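Local coordinates for protein signal recognition particle subunit SRP68 (Chaetomium thermophilum, PDB 4P3G) that probably serves, through this RNA-binding domain, as a component of the signal recognition particle that targets secretory and membrane proteins cotranslationally to the endoplasmic reticulum, at residues T16-A21 against T79-W84; W84-A89 against R106-S111; K165-C170 against P196-A201; I172-L177 against K187-D192. All coordinates share one frame; numbering follows the deposited sequence.

Interaction 1 (T16-A21 against T79-W84)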
loop_
_atom_site.group_PDB
_atom_site.type_symbol
_atom_site.label_atom_id
_atom_site.label_comp_id
_atom_site.label_asym_id
_atom_site.label_seq_id
_atom_site.Cartn_x
_atom_site.Cartn_y
_atom_site.Cartn_z
ATOM N N THR A 16 -21.348 -16.590 -17.263
ATOM C CA THR A 16 -22.079 -16.727 -18.516
ATOM C C THR A 16 -23.563 -16.438 -18.322
ATOM O O THR A 16 -24.148 -15.649 -19.059
ATOM C CB THR A 16 -21.932 -18.127 -19.097
ATOM O OG1 THR A 16 -20.590 -18.314 -19.564
ATOM C CG2 THR A 16 -22.901 -18.329 -20.265
ATOM N N SER A 17 -24.169 -17.058 -17.316
ATOM C CA SER A 17 -25.589 -16.874 -17.060
ATOM C C SER A 17 -25.908 -15.423 -16.754
ATOM O O SER A 17 -26.925 -14.898 -17.210
ATOM C CB SER A 17 -26.046 -17.733 -15.889
ATOM O OG SER A 17 -25.775 -19.092 -16.125
ATOM N N ARG A 18 -25.020 -14.764 -16.017
ATOM C CA ARG A 18 -25.253 -13.383 -15.645
ATOM C C ARG A 18 -25.196 -12.551 -16.916
ATOM O O ARG A 18 -26.082 -11.730 -17.166
ATOM C CB ARG A 18 -24.205 -12.918 -14.646
ATOM C CG ARG A 18 -24.313 -13.597 -13.304
ATOM C CD ARG A 18 -23.382 -12.937 -12.341
ATOM N NE ARG A 18 -23.322 -13.586 -11.039
ATOM C CZ ARG A 18 -22.499 -13.205 -10.067
ATOM N NH1 ARG A 18 -21.660 -12.182 -10.253
ATOM N NH2 ARG A 18 -22.518 -13.841 -8.909
ATOM N N GLU A 19 -24.203 -12.836 -17.757
ATOM C CA GLU A 19 -24.051 -12.140 -19.023
ATOM C C GLU A 19 -25.245 -12.401 -19.929
ATOM O O GLU A 19 -25.631 -11.498 -20.665
ATOM C CB GLU A 19 -22.761 -12.520 -19.736
ATOM C CG GLU A 19 -21.495 -12.056 -19.029
ATOM C CD GLU A 19 -20.251 -12.624 -19.676
ATOM O OE1 GLU A 19 -20.409 -13.401 -20.639
ATOM O OE2 GLU A 19 -19.127 -12.299 -19.229
ATOM N N LYS A 20 -25.810 -13.616 -19.901
ATOM C CA LYS A 20 -26.955 -13.942 -20.760
ATOM C C LYS A 20 -28.147 -13.056 -20.441
ATOM O O LYS A 20 -28.733 -12.435 -21.325
ATOM C CB LYS A 20 -27.427 -15.388 -20.579
ATOM C CG LYS A 20 -28.773 -15.600 -21.324
ATOM C CD LYS A 20 -29.532 -16.879 -21.012
ATOM C CE LYS A 20 -28.850 -18.106 -21.544
ATOM N NZ LYS A 20 -29.598 -19.312 -21.127
ATOM N N ALA A 21 -28.495 -13.012 -19.164
ATOM C CA ALA A 21 -29.691 -12.328 -18.710
ATOM C C ALA A 21 -29.587 -10.814 -18.768
ATOM O O ALA A 21 -30.594 -10.127 -18.936
ATOM C CB ALA A 21 -30.029 -12.763 -17.335
ATOM N N THR A 79 -29.397 -22.730 -8.020
ATOM C CA THR A 79 -30.019 -22.439 -6.750
ATOM C C THR A 79 -29.391 -21.228 -6.110
ATOM O O THR A 79 -30.091 -20.312 -5.700
ATOM C CB THR A 79 -29.917 -23.634 -5.805
ATOM O OG1 THR A 79 -30.464 -24.794 -6.453
ATOM C CG2 THR A 79 -30.707 -23.364 -4.553
ATOM N N ALA A 80 -28.066 -21.215 -6.057
ATOM C CA ALA A 80 -27.320 -20.114 -5.451
ATOM C C ALA A 80 -27.495 -18.835 -6.268
ATOM O O ALA A 80 -27.719 -17.743 -5.714
ATOM C CB ALA A 80 -25.855 -20.481 -5.330
ATOM N N GLU A 81 -27.380 -18.979 -7.584
ATOM C CA GLU A 81 -27.485 -17.833 -8.469
ATOM C C GLU A 81 -28.864 -17.171 -8.395
ATOM O O GLU A 81 -28.990 -15.961 -8.595
ATOM C CB GLU A 81 -27.172 -18.236 -9.910
ATOM C CG GLU A 81 -25.699 -18.294 -10.205
ATOM C CD GLU A 81 -25.032 -16.941 -10.087
ATOM O OE1 GLU A 81 -25.191 -16.138 -11.034
ATOM O OE2 GLU A 81 -24.373 -16.675 -9.044
ATOM N N ARG A 82 -29.903 -17.959 -8.135
ATOM C CA ARG A 82 -31.244 -17.391 -8.056
ATOM C C ARG A 82 -31.375 -16.458 -6.832
ATOM O O ARG A 82 -31.890 -15.350 -6.938
ATOM C CB ARG A 82 -32.304 -18.501 -8.032
ATOM C CG ARG A 82 -33.726 -17.993 -8.271
ATOM C CD ARG A 82 -34.728 -19.127 -8.366
ATOM N NE ARG A 82 -34.949 -19.706 -7.048
ATOM C CZ ARG A 82 -35.902 -20.583 -6.760
ATOM N NH1 ARG A 82 -36.722 -21.020 -7.710
ATOM N NH2 ARG A 82 -36.014 -21.047 -5.521
ATOM N N ALA A 83 -30.830 -16.868 -5.696
ATOM C CA ALA A 83 -30.846 -16.028 -4.495
ATOM C C ALA A 83 -30.077 -14.738 -4.732
ATOM O O ALA A 83 -30.432 -13.687 -4.208
ATOM C CB ALA A 83 -30.257 -16.776 -3.310
ATOM N N TRP A 84 -28.986 -14.851 -5.480
ATOM C CA TRP A 84 -28.165 -13.717 -5.827
ATOM C C TRP A 84 -28.984 -12.729 -6.658
ATOM O O TRP A 84 -28.931 -11.503 -6.444
ATOM C CB TRP A 84 -26.950 -14.185 -6.617
ATOM C CG TRP A 84 -26.004 -13.085 -6.951
ATOM C CD1 TRP A 84 -25.048 -12.558 -6.130
ATOM C CD2 TRP A 84 -25.933 -12.350 -8.183
ATOM N NE1 TRP A 84 -24.387 -11.542 -6.778
ATOM C CE2 TRP A 84 -24.904 -11.403 -8.041
ATOM C CE3 TRP A 84 -26.643 -12.402 -9.385
ATOM C CZ2 TRP A 84 -24.570 -10.509 -9.051
ATOM C CZ3 TRP A 84 -26.301 -11.516 -10.407
ATOM C CH2 TRP A 84 -25.277 -10.585 -10.229
#
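R18 lays its guanidinium flat over one face of the W84 indole. The two planes are 3° apart and their centres lie 3.7 Å from each other. CZ sits above the six-membered ring, so the stack is also a cation-pi contact. R18 CD follows off-centre, as a CH-pi contact 4.1 Å from the centroid of the same W84 ring. The arginine chain is extended from CG to NE, and this carries the charge across to helix 71-93. E81 takes the edge of the guanidinium. R18 NE gives the syn lone pair of E81 OE1 a nearly straight hydrogen bond of 3.2 Å, at 165°. A weak second bond, 3.4 Å, runs from R18 NH2 to E81 OE2. E81 is buried, and its oxygens are gripped further by Y30 OH at OE1 and Y145 OH at OE2. Ring face and carboxylate together fix the turn of the guanidinium. A methionine here would probably leave the buried E81 carboxylate without its countercharge and the indole face without its cation. L149 of helix 136-156 touches both R18 and W84. A salt bridge joined to a cation-pi stack thus ties helix 10-21 into the all-helical, tetratricopeptide-like RNA-binding domain of SRP68.

Interaction 2 (W84-A89 against R106-S111)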
loop_
_atom_site.group_PDB
_atom_site.type_symbol
_atom_site.label_atom_id
_atom_site.label_comp_id
_atom_site.label_asym_id
_atom_site.label_seq_id
_atom_site.Cartn_x
_atom_site.Cartn_y
_atom_site.Cartn_z
ATOM N N TRP A 84 -28.986 -14.851 -5.480
ATOM C CA TRP A 84 -28.165 -13.717 -5.827
ATOM C C TRP A 84 -28.984 -12.729 -6.658
ATOM O O TRP A 84 -28.931 -11.503 -6.444
ATOM C CB TRP A 84 -26.950 -14.185 -6.617
ATOM C CG TRP A 84 -26.004 -13.085 -6.951
ATOM C CD1 TRP A 84 -25.048 -12.558 -6.130
ATOM C CD2 TRP A 84 -25.933 -12.350 -8.183
ATOM N NE1 TRP A 84 -24.387 -11.542 -6.778
ATOM C CE2 TRP A 84 -24.904 -11.403 -8.041
ATOM C CE3 TRP A 84 -26.643 -12.402 -9.385
ATOM C CZ2 TRP A 84 -24.570 -10.509 -9.051
ATOM C CZ3 TRP A 84 -26.301 -11.516 -10.407
ATOM C CH2 TRP A 84 -25.277 -10.585 -10.229
ATOM N N ALA A 85 -29.738 -13.273 -7.611
ATOM C CA ALA A 85 -30.541 -12.468 -8.527
ATOM C C ALA A 85 -31.600 -11.697 -7.745
ATOM O O ALA A 85 -31.822 -10.495 -7.941
ATOM C CB ALA A 85 -31.204 -13.369 -9.545
ATOM N N HIS A 86 -32.236 -12.407 -6.828
ATOM C CA HIS A 86 -33.289 -11.828 -6.027
ATOM C C HIS A 86 -32.694 -10.683 -5.201
ATOM O O HIS A 86 -33.274 -9.599 -5.102
ATOM C CB HIS A 86 -33.947 -12.918 -5.171
ATOM C CG HIS A 86 -35.169 -12.465 -4.445
ATOM N ND1 HIS A 86 -35.767 -11.244 -4.669
ATOM C CD2 HIS A 86 -35.893 -13.062 -3.464
ATOM C CE1 HIS A 86 -36.797 -11.103 -3.855
ATOM N NE2 HIS A 86 -36.893 -12.194 -3.112
ATOM N N ALA A 87 -31.525 -10.924 -4.620
ATOM C CA ALA A 87 -30.857 -9.908 -3.824
ATOM C C ALA A 87 -30.469 -8.713 -4.694
ATOM O O ALA A 87 -30.664 -7.567 -4.288
ATOM C CB ALA A 87 -29.656 -10.477 -3.140
HETATM N N MSE A 88 -29.961 -8.971 -5.899
HETATM C CA MSE A 88 -29.512 -7.883 -6.769
HETATM C C MSE A 88 -30.662 -7.080 -7.328
HETATM O O MSE A 88 -30.518 -5.887 -7.597
HETATM C CB MSE A 88 -28.666 -8.401 -7.928
HETATM C CG MSE A 88 -27.261 -8.859 -7.548
HETATM SE SE MSE A 88 -26.169 -7.566 -6.584
HETATM C CE MSE A 88 -26.489 -8.104 -4.727
ATOM N N ALA A 89 -31.799 -7.748 -7.512
ATOM C CA ALA A 89 -33.003 -7.102 -8.017
ATOM C C ALA A 89 -33.604 -6.113 -7.020
ATOM O O ALA A 89 -34.018 -5.021 -7.410
ATOM C CB ALA A 89 -34.026 -8.141 -8.402
ATOM N N ARG A 106 -32.906 -4.381 3.563
ATOM C CA ARG A 106 -31.501 -4.765 3.630
ATOM C C ARG A 106 -31.376 -6.144 4.247
ATOM O O ARG A 106 -30.549 -6.935 3.827
ATOM C CB ARG A 106 -30.672 -3.755 4.423
ATOM C CG ARG A 106 -29.203 -4.135 4.463
ATOM C CD ARG A 106 -28.399 -3.142 5.282
ATOM N NE ARG A 106 -28.404 -1.851 4.610
ATOM C CZ ARG A 106 -27.568 -1.522 3.629
ATOM N NH1 ARG A 106 -26.630 -2.381 3.229
ATOM N NH2 ARG A 106 -27.656 -0.324 3.062
ATOM N N SER A 107 -32.203 -6.426 5.247
ATOM C CA SER A 107 -32.136 -7.710 5.924
ATOM C C SER A 107 -32.486 -8.859 4.985
ATOM O O SER A 107 -31.839 -9.907 5.022
ATOM C CB SER A 107 -33.064 -7.726 7.125
ATOM O OG SER A 107 -33.132 -9.037 7.656
ATOM N N HIS A 108 -33.503 -8.644 4.145
ATOM C CA HIS A 108 -33.971 -9.640 3.176
ATOM C C HIS A 108 -32.931 -9.842 2.062
ATOM O O HIS A 108 -32.696 -10.954 1.592
ATOM C CB HIS A 108 -35.319 -9.214 2.591
ATOM C CG HIS A 108 -36.010 -10.280 1.804
ATOM N ND1 HIS A 108 -36.863 -10.004 0.760
ATOM C CD2 HIS A 108 -35.984 -11.640 1.909
ATOM C CE1 HIS A 108 -37.329 -11.133 0.248
ATOM N NE2 HIS A 108 -36.809 -12.137 0.936
ATOM N N ILE A 109 -32.329 -8.742 1.632
ATOM C CA ILE A 109 -31.252 -8.784 0.656
ATOM C C ILE A 109 -30.071 -9.586 1.191
ATOM O O ILE A 109 -29.511 -10.418 0.500
ATOM C CB ILE A 109 -30.801 -7.371 0.298
ATOM C CG1 ILE A 109 -31.886 -6.719 -0.553
ATOM C CG2 ILE A 109 -29.519 -7.416 -0.478
ATOM C CD1 ILE A 109 -31.563 -5.327 -0.971
ATOM N N VAL A 110 -29.714 -9.344 2.440
ATOM C CA VAL A 110 -28.624 -10.068 3.052
ATOM C C VAL A 110 -28.964 -11.550 3.204
ATOM O O VAL A 110 -28.114 -12.391 2.914
ATOM C CB VAL A 110 -28.243 -9.444 4.389
ATOM C CG1 VAL A 110 -27.348 -10.382 5.172
ATOM C CG2 VAL A 110 -27.536 -8.110 4.146
ATOM N N SER A 111 -30.208 -11.861 3.597
ATOM C CA SER A 111 -30.708 -13.252 3.720
ATOM C C SER A 111 -30.507 -14.080 2.473
ATOM O O SER A 111 -30.194 -15.265 2.550
ATOM C CB SER A 111 -32.198 -13.281 4.012
ATOM O OG SER A 111 -32.491 -12.800 5.290
#
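H86 and H108, from helices 71-93 and 103-128, meet and cross at about a right angle. Their ring planes are 89° apart, with centroids separated by 5.2 Å. The approach is oblique, neither a stack nor an edge-to-face pair. The nearest atoms are H86 NE2 and H108 CE1, at 3.6 Å. Each imidazole has CG trans to its own backbone N (chi1 -172° for H86 and -168° for H108), and this brings its end nearer the facing helix. The NE2 atoms of H86 and H108 are 4.0 Å apart with no hydrogen bond between them. A positive charge on both rings at once would probably be unfavourable at this spacing. A87 and I109 form the buried part of the contact. Their CA atoms lie just 4.6 Å apart, so the backbones run very close. The small A87 side chain is consistent with so close an approach; its CB lies 3.6 Å from I109 O. The I109 branch CG2 meets the same methyl, A87 CB, at 4.1 Å. No hydrogen bond crosses the contact. These successive helices form a roughly antiparallel hairpin of the RNA-binding domain. Helix 103-128 adds R112, which touches H86 and A87, and L113, which touches W84 and A87. Helix 27-44 flanks helix 71-93, with its R31 on H86 and its Y30 on W84 and A85. M90 and K91 of helix 71-93 touch I109, as does M101 in the intervening loop.

Interaction 3 (K165-C170 against P196-A201)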
loop_
_atom_site.group_PDB
_atom_site.type_symbol
_atom_site.label_atom_id
_atom_site.label_comp_id
_atom_site.label_asym_id
_atom_site.label_seq_id
_atom_site.Cartn_x
_atom_site.Cartn_y
_atom_site.Cartn_z
ATOM N N LYS A 165 -12.105 -10.267 4.303
ATOM C CA LYS A 165 -11.520 -11.607 4.445
ATOM C C LYS A 165 -11.993 -12.509 3.318
ATOM O O LYS A 165 -11.183 -13.224 2.740
ATOM C CB LYS A 165 -11.844 -12.265 5.789
ATOM C CG LYS A 165 -11.629 -11.379 6.968
ATOM C CD LYS A 165 -11.481 -12.197 8.236
ATOM C CE LYS A 165 -12.793 -12.786 8.679
ATOM N NZ LYS A 165 -12.725 -13.150 10.118
ATOM N N SER A 166 -13.290 -12.485 3.002
ATOM C CA SER A 166 -13.787 -13.346 1.922
ATOM C C SER A 166 -13.236 -12.960 0.576
ATOM O O SER A 166 -12.758 -13.809 -0.175
ATOM C CB SER A 166 -15.304 -13.336 1.833
ATOM O OG SER A 166 -15.854 -14.060 2.898
ATOM N N TYR A 167 -13.285 -11.669 0.282
ATOM C CA TYR A 167 -12.856 -11.178 -1.015
ATOM C C TYR A 167 -11.367 -11.401 -1.249
ATOM O O TYR A 167 -10.928 -11.609 -2.392
ATOM C CB TYR A 167 -13.200 -9.695 -1.137
ATOM C CG TYR A 167 -14.602 -9.403 -1.594
ATOM C CD1 TYR A 167 -15.139 -10.040 -2.701
ATOM C CD2 TYR A 167 -15.400 -8.508 -0.900
ATOM C CE1 TYR A 167 -16.416 -9.770 -3.133
ATOM C CE2 TYR A 167 -16.700 -8.231 -1.318
ATOM C CZ TYR A 167 -17.203 -8.864 -2.438
ATOM O OH TYR A 167 -18.499 -8.597 -2.855
ATOM N N ALA A 168 -10.591 -11.363 -0.167
ATOM C CA ALA A 168 -9.167 -11.606 -0.285
ATOM C C ALA A 168 -8.963 -13.036 -0.756
ATOM O O ALA A 168 -8.191 -13.268 -1.695
ATOM C CB ALA A 168 -8.457 -11.359 1.032
ATOM N N ILE A 169 -9.688 -13.987 -0.152
ATOM C CA ILE A 169 -9.545 -15.373 -0.574
ATOM C C ILE A 169 -9.860 -15.491 -2.077
ATOM O O ILE A 169 -9.052 -16.014 -2.838
ATOM C CB ILE A 169 -10.474 -16.348 0.166
ATOM C CG1 ILE A 169 -10.300 -16.318 1.680
ATOM C CG2 ILE A 169 -10.367 -17.735 -0.429
ATOM C CD1 ILE A 169 -8.979 -16.651 2.097
ATOM N N CYS A 170 -11.012 -14.993 -2.531
ATOM C CA CYS A 170 -11.347 -15.247 -3.931
ATOM C C CYS A 170 -10.482 -14.479 -4.927
ATOM O O CYS A 170 -10.179 -14.977 -6.016
ATOM C CB CYS A 170 -12.835 -15.034 -4.258
ATOM S SG CYS A 170 -13.422 -13.373 -4.392
ATOM N N PRO A 196 -13.301 -3.501 -7.263
ATOM C CA PRO A 196 -14.050 -2.328 -6.797
ATOM C C PRO A 196 -14.700 -2.514 -5.436
ATOM O O PRO A 196 -14.810 -1.543 -4.680
ATOM C CB PRO A 196 -15.107 -2.146 -7.868
ATOM C CG PRO A 196 -14.557 -2.817 -9.070
ATOM C CD PRO A 196 -13.759 -3.950 -8.590
ATOM N N SER A 197 -15.129 -3.731 -5.128
ATOM C CA SER A 197 -15.783 -3.998 -3.844
ATOM C C SER A 197 -14.771 -3.876 -2.735
ATOM O O SER A 197 -15.046 -3.347 -1.661
ATOM C CB SER A 197 -16.382 -5.400 -3.810
ATOM O OG SER A 197 -17.285 -5.553 -4.868
HETATM N N MSE A 198 -13.592 -4.411 -2.997
HETATM C CA MSE A 198 -12.563 -4.404 -1.995
HETATM C C MSE A 198 -12.115 -2.976 -1.727
HETATM O O MSE A 198 -11.967 -2.584 -0.569
HETATM C CB MSE A 198 -11.394 -5.246 -2.451
HETATM C CG MSE A 198 -11.713 -6.732 -2.517
HETATM SE SE MSE A 198 -10.065 -7.765 -2.652
HETATM C CE MSE A 198 -9.638 -7.774 -0.738
ATOM N N ARG A 199 -11.916 -2.195 -2.787
ATOM C CA ARG A 199 -11.465 -0.833 -2.596
ATOM C C ARG A 199 -12.458 -0.067 -1.746
ATOM O O ARG A 199 -12.071 0.715 -0.883
ATOM C CB ARG A 199 -11.274 -0.144 -3.917
ATOM C CG ARG A 199 -10.101 -0.679 -4.696
ATOM C CD ARG A 199 -9.848 0.225 -5.865
ATOM N NE ARG A 199 -8.693 -0.162 -6.673
ATOM C CZ ARG A 199 -7.430 0.126 -6.371
ATOM N NH1 ARG A 199 -7.142 0.805 -5.260
ATOM N NH2 ARG A 199 -6.461 -0.259 -7.195
ATOM N N PHE A 200 -13.738 -0.311 -1.977
ATOM C CA PHE A 200 -14.773 0.370 -1.226
ATOM C C PHE A 200 -14.768 -0.057 0.229
ATOM O O PHE A 200 -14.778 0.783 1.145
ATOM C CB PHE A 200 -16.134 0.098 -1.850
ATOM C CG PHE A 200 -17.250 0.846 -1.201
ATOM C CD1 PHE A 200 -17.496 2.162 -1.521
ATOM C CD2 PHE A 200 -18.055 0.223 -0.256
ATOM C CE1 PHE A 200 -18.528 2.852 -0.903
ATOM C CE2 PHE A 200 -19.090 0.902 0.363
ATOM C CZ PHE A 200 -19.330 2.226 0.032
ATOM N N ALA A 201 -14.791 -1.367 0.441
ATOM C CA ALA A 201 -14.816 -1.902 1.794
ATOM C C ALA A 201 -13.560 -1.507 2.562
ATOM O O ALA A 201 -13.612 -1.288 3.769
ATOM C CB ALA A 201 -14.972 -3.399 1.773
#
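Y167 and M198 are brought alongside by their first torsions, which set CG beside the backbone N in both (chi1 -85° in Y167). M198, a selenomethionine, then bends at its third torsion (82°) and brings its methyl up to the backbone of A168. The two side chains slide past each other in opposite directions. Y167 CB lies 3.6 Å from M198 CG. Beyond the bend, M198 CE comes within 3.8 Å of A168 N and 4.2 Å of A168 CB. S197 CB makes an off-centre CH-pi contact, 4.2 Å from the Y167 ring centroid. S197 OG does not bond to the tyrosine hydroxyl but to T193 O, one turn back in its own helix. A serine in place of Y167 would probably open a gap beside S197 CB, which would lose the ring it rests on. A152 of helix 136-156 also packs on Y167, and I213 of the second subunit, another copy of the protein, packs on M198. The helix segments run roughly antiparallel, at 147°, with their axes 10.2 Å apart. No hydrogen bond or salt bridge crosses between them. Shape and apolar surface therefore hold helices 160-181 and 186-205 together here, while the serine hydroxyl is satisfied within its own helix.

Interaction 4 (I172-L177 against K187-D192)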
loop_
_atom_site.group_PDB
_atom_site.type_symbol
_atom_site.label_atom_id
_atom_site.label_comp_id
_atom_site.label_asym_id
_atom_site.label_seq_id
_atom_site.Cartn_x
_atom_site.Cartn_y
_atom_site.Cartn_z
ATOM N N ILE A 172 -7.328 -13.806 -4.564
ATOM C CA ILE A 172 -6.040 -14.475 -4.663
ATOM C C ILE A 172 -6.161 -15.669 -5.599
ATOM O O ILE A 172 -5.396 -15.796 -6.548
ATOM C CB ILE A 172 -5.539 -14.885 -3.274
ATOM C CG1 ILE A 172 -5.121 -13.626 -2.497
ATOM C CG2 ILE A 172 -4.394 -15.824 -3.409
ATOM C CD1 ILE A 172 -4.896 -13.860 -1.030
ATOM N N ILE A 173 -7.177 -16.498 -5.364
ATOM C CA ILE A 173 -7.436 -17.663 -6.188
ATOM C C ILE A 173 -7.757 -17.267 -7.623
ATOM O O ILE A 173 -7.194 -17.830 -8.565
ATOM C CB ILE A 173 -8.580 -18.482 -5.603
ATOM C CG1 ILE A 173 -8.183 -18.983 -4.206
ATOM C CG2 ILE A 173 -8.961 -19.652 -6.524
ATOM C CD1 ILE A 173 -9.171 -19.944 -3.603
ATOM N N TYR A 174 -8.629 -16.275 -7.801
ATOM C CA TYR A 174 -8.995 -15.850 -9.154
ATOM C C TYR A 174 -7.833 -15.261 -9.934
ATOM O O TYR A 174 -7.684 -15.500 -11.133
ATOM C CB TYR A 174 -10.133 -14.867 -9.128
ATOM C CG TYR A 174 -11.495 -15.486 -9.028
ATOM C CD1 TYR A 174 -11.845 -16.615 -9.771
ATOM C CD2 TYR A 174 -12.428 -14.944 -8.168
ATOM C CE1 TYR A 174 -13.100 -17.151 -9.661
ATOM C CE2 TYR A 174 -13.657 -15.462 -8.053
ATOM C CZ TYR A 174 -14.007 -16.559 -8.796
ATOM O OH TYR A 174 -15.281 -17.038 -8.607
ATOM N N THR A 175 -6.982 -14.523 -9.240
ATOM C CA THR A 175 -5.831 -13.951 -9.902
ATOM C C THR A 175 -4.971 -15.054 -10.464
ATOM O O THR A 175 -4.396 -14.922 -11.547
ATOM C CB THR A 175 -5.021 -13.071 -8.959
ATOM O OG1 THR A 175 -5.781 -11.890 -8.659
ATOM C CG2 THR A 175 -3.746 -12.676 -9.610
ATOM N N ALA A 176 -4.919 -16.167 -9.740
ATOM C CA ALA A 176 -4.167 -17.301 -10.230
ATOM C C ALA A 176 -4.863 -17.949 -11.429
ATOM O O ALA A 176 -4.219 -18.175 -12.465
ATOM C CB ALA A 176 -3.952 -18.313 -9.113
ATOM N N LEU A 177 -6.180 -18.172 -11.304
ATOM C CA LEU A 177 -6.984 -18.821 -12.355
ATOM C C LEU A 177 -7.060 -17.977 -13.615
ATOM O O LEU A 177 -7.183 -18.498 -14.724
ATOM C CB LEU A 177 -8.413 -19.097 -11.871
ATOM C CG LEU A 177 -8.615 -20.182 -10.815
ATOM C CD1 LEU A 177 -10.036 -20.207 -10.311
ATOM C CD2 LEU A 177 -8.245 -21.532 -11.370
ATOM N N LYS A 187 -10.376 -12.054 -15.430
ATOM C CA LYS A 187 -9.955 -10.660 -15.324
ATOM C C LYS A 187 -11.177 -9.746 -15.263
ATOM O O LYS A 187 -11.216 -8.844 -14.419
ATOM C CB LYS A 187 -9.031 -10.226 -16.466
ATOM C CG LYS A 187 -7.657 -10.859 -16.412
ATOM C CD LYS A 187 -6.677 -10.228 -17.400
ATOM C CE LYS A 187 -5.263 -10.821 -17.248
ATOM N NZ LYS A 187 -4.270 -10.253 -18.225
ATOM N N GLU A 188 -12.215 -10.031 -16.057
ATOM C CA GLU A 188 -13.395 -9.171 -16.013
ATOM C C GLU A 188 -14.004 -9.274 -14.637
ATOM O O GLU A 188 -14.383 -8.271 -14.055
ATOM C CB GLU A 188 -14.443 -9.560 -17.053
ATOM C CG GLU A 188 -13.986 -9.429 -18.492
ATOM C CD GLU A 188 -15.005 -9.969 -19.488
ATOM O OE1 GLU A 188 -16.007 -10.589 -19.056
ATOM O OE2 GLU A 188 -14.781 -9.798 -20.708
ATOM N N LEU A 189 -14.094 -10.479 -14.103
ATOM C CA LEU A 189 -14.700 -10.625 -12.798
ATOM C C LEU A 189 -13.864 -9.915 -11.702
ATOM O O LEU A 189 -14.428 -9.248 -10.825
ATOM C CB LEU A 189 -14.876 -12.101 -12.464
ATOM C CG LEU A 189 -15.707 -12.378 -11.213
ATOM C CD1 LEU A 189 -17.133 -11.825 -11.364
ATOM C CD2 LEU A 189 -15.745 -13.854 -10.889
ATOM N N LEU A 190 -12.530 -10.008 -11.784
ATOM C CA LEU A 190 -11.641 -9.336 -10.837
ATOM C C LEU A 190 -11.776 -7.832 -11.007
ATOM O O LEU A 190 -11.911 -7.066 -10.037
ATOM C CB LEU A 190 -10.181 -9.727 -11.114
ATOM C CG LEU A 190 -9.704 -11.146 -10.756
ATOM C CD1 LEU A 190 -8.430 -11.488 -11.488
ATOM C CD2 LEU A 190 -9.524 -11.273 -9.267
ATOM N N SER A 191 -11.740 -7.423 -12.265
ATOM C CA SER A 191 -11.729 -6.016 -12.623
ATOM C C SER A 191 -13.031 -5.269 -12.303
ATOM O O SER A 191 -13.010 -4.100 -11.931
ATOM C CB SER A 191 -11.426 -5.877 -14.093
ATOM O OG SER A 191 -11.453 -4.514 -14.393
ATOM N N ASP A 192 -14.159 -5.931 -12.522
ATOM C CA ASP A 192 -15.470 -5.307 -12.443
ATOM C C ASP A 192 -16.187 -5.535 -11.120
ATOM O O ASP A 192 -17.117 -4.823 -10.808
ATOM C CB ASP A 192 -16.341 -5.799 -13.587
ATOM C CG ASP A 192 -15.766 -5.443 -14.953
ATOM O OD1 ASP A 192 -14.937 -4.503 -15.039
ATOM O OD2 ASP A 192 -16.118 -6.136 -15.938
#
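L189 supplies the CH-pi contact by placing its CD2 methyl over one face of the Y174 ring. The methyl is 4.2 Å from the Y174 ring centroid, and its direction is 28° off the ring normal. It lies nearest the phenol end, with L189 CD2 3.8 Å from Y174 CZ. The leucine has CG trans to the backbone N (chi1 -171°), and this carries the branch out to the ring. The other apolar contacts come from L190. Its CD2 meets Y174 CB at 3.6 Å, near the root of the tyrosine. Its other methyl, CD1, lies 3.9 Å from T175 CA. L190 thus fits between Y174 and T175, while L189 packs on the ring.

One polar atom borders this packing. T175 OG1 is 3.8 Å from L190 CD2, a van der Waals touch. The hydroxyl is instead hydrogen-bonded to R171 O, in the turn before. No hydrogen bond crosses between the segments.

The two helix segments run in broadly opposite directions, at 142°, with axes 9.7 Å apart. A wider pi-type turn at 190-192 begins at L190 itself. A144 of helix 136-156 packs on I173 and Y174. In another copy of the protein, the third subunit, I169 packs on I172, L140 on A176 and P136 on L177.

The chemistry is that of dispersion and fit. Two leucines share one tyrosine between ring face and CB, and the nearby hydroxyl is already satisfied, so the helices can meet without a polar bond between them.

Interactions 1 and 2 share W84 on helix 71-93, with centres about 13 Å apart. CG of M88, a selenomethionine of segment 84-89, lies over the indole face opposite the one used in interaction 1. Interactions 3 and 4 join the same two helices, 160-181 and 186-205, with centres about 11 Å apart. Interaction 4 is nested inside the loop that interaction 3 closes, and P196 CD packs 3.4 Å from S191 O between them. Interactions 1 and 4 meet where E19 OE2 lies 3.6 Å from E188 OE1, two like charges close together. Interactions 2 and 4 sit on opposite sides of the chain centre, with their centres about 24 Å apart. No ligand or RNA site is defined by these contacts.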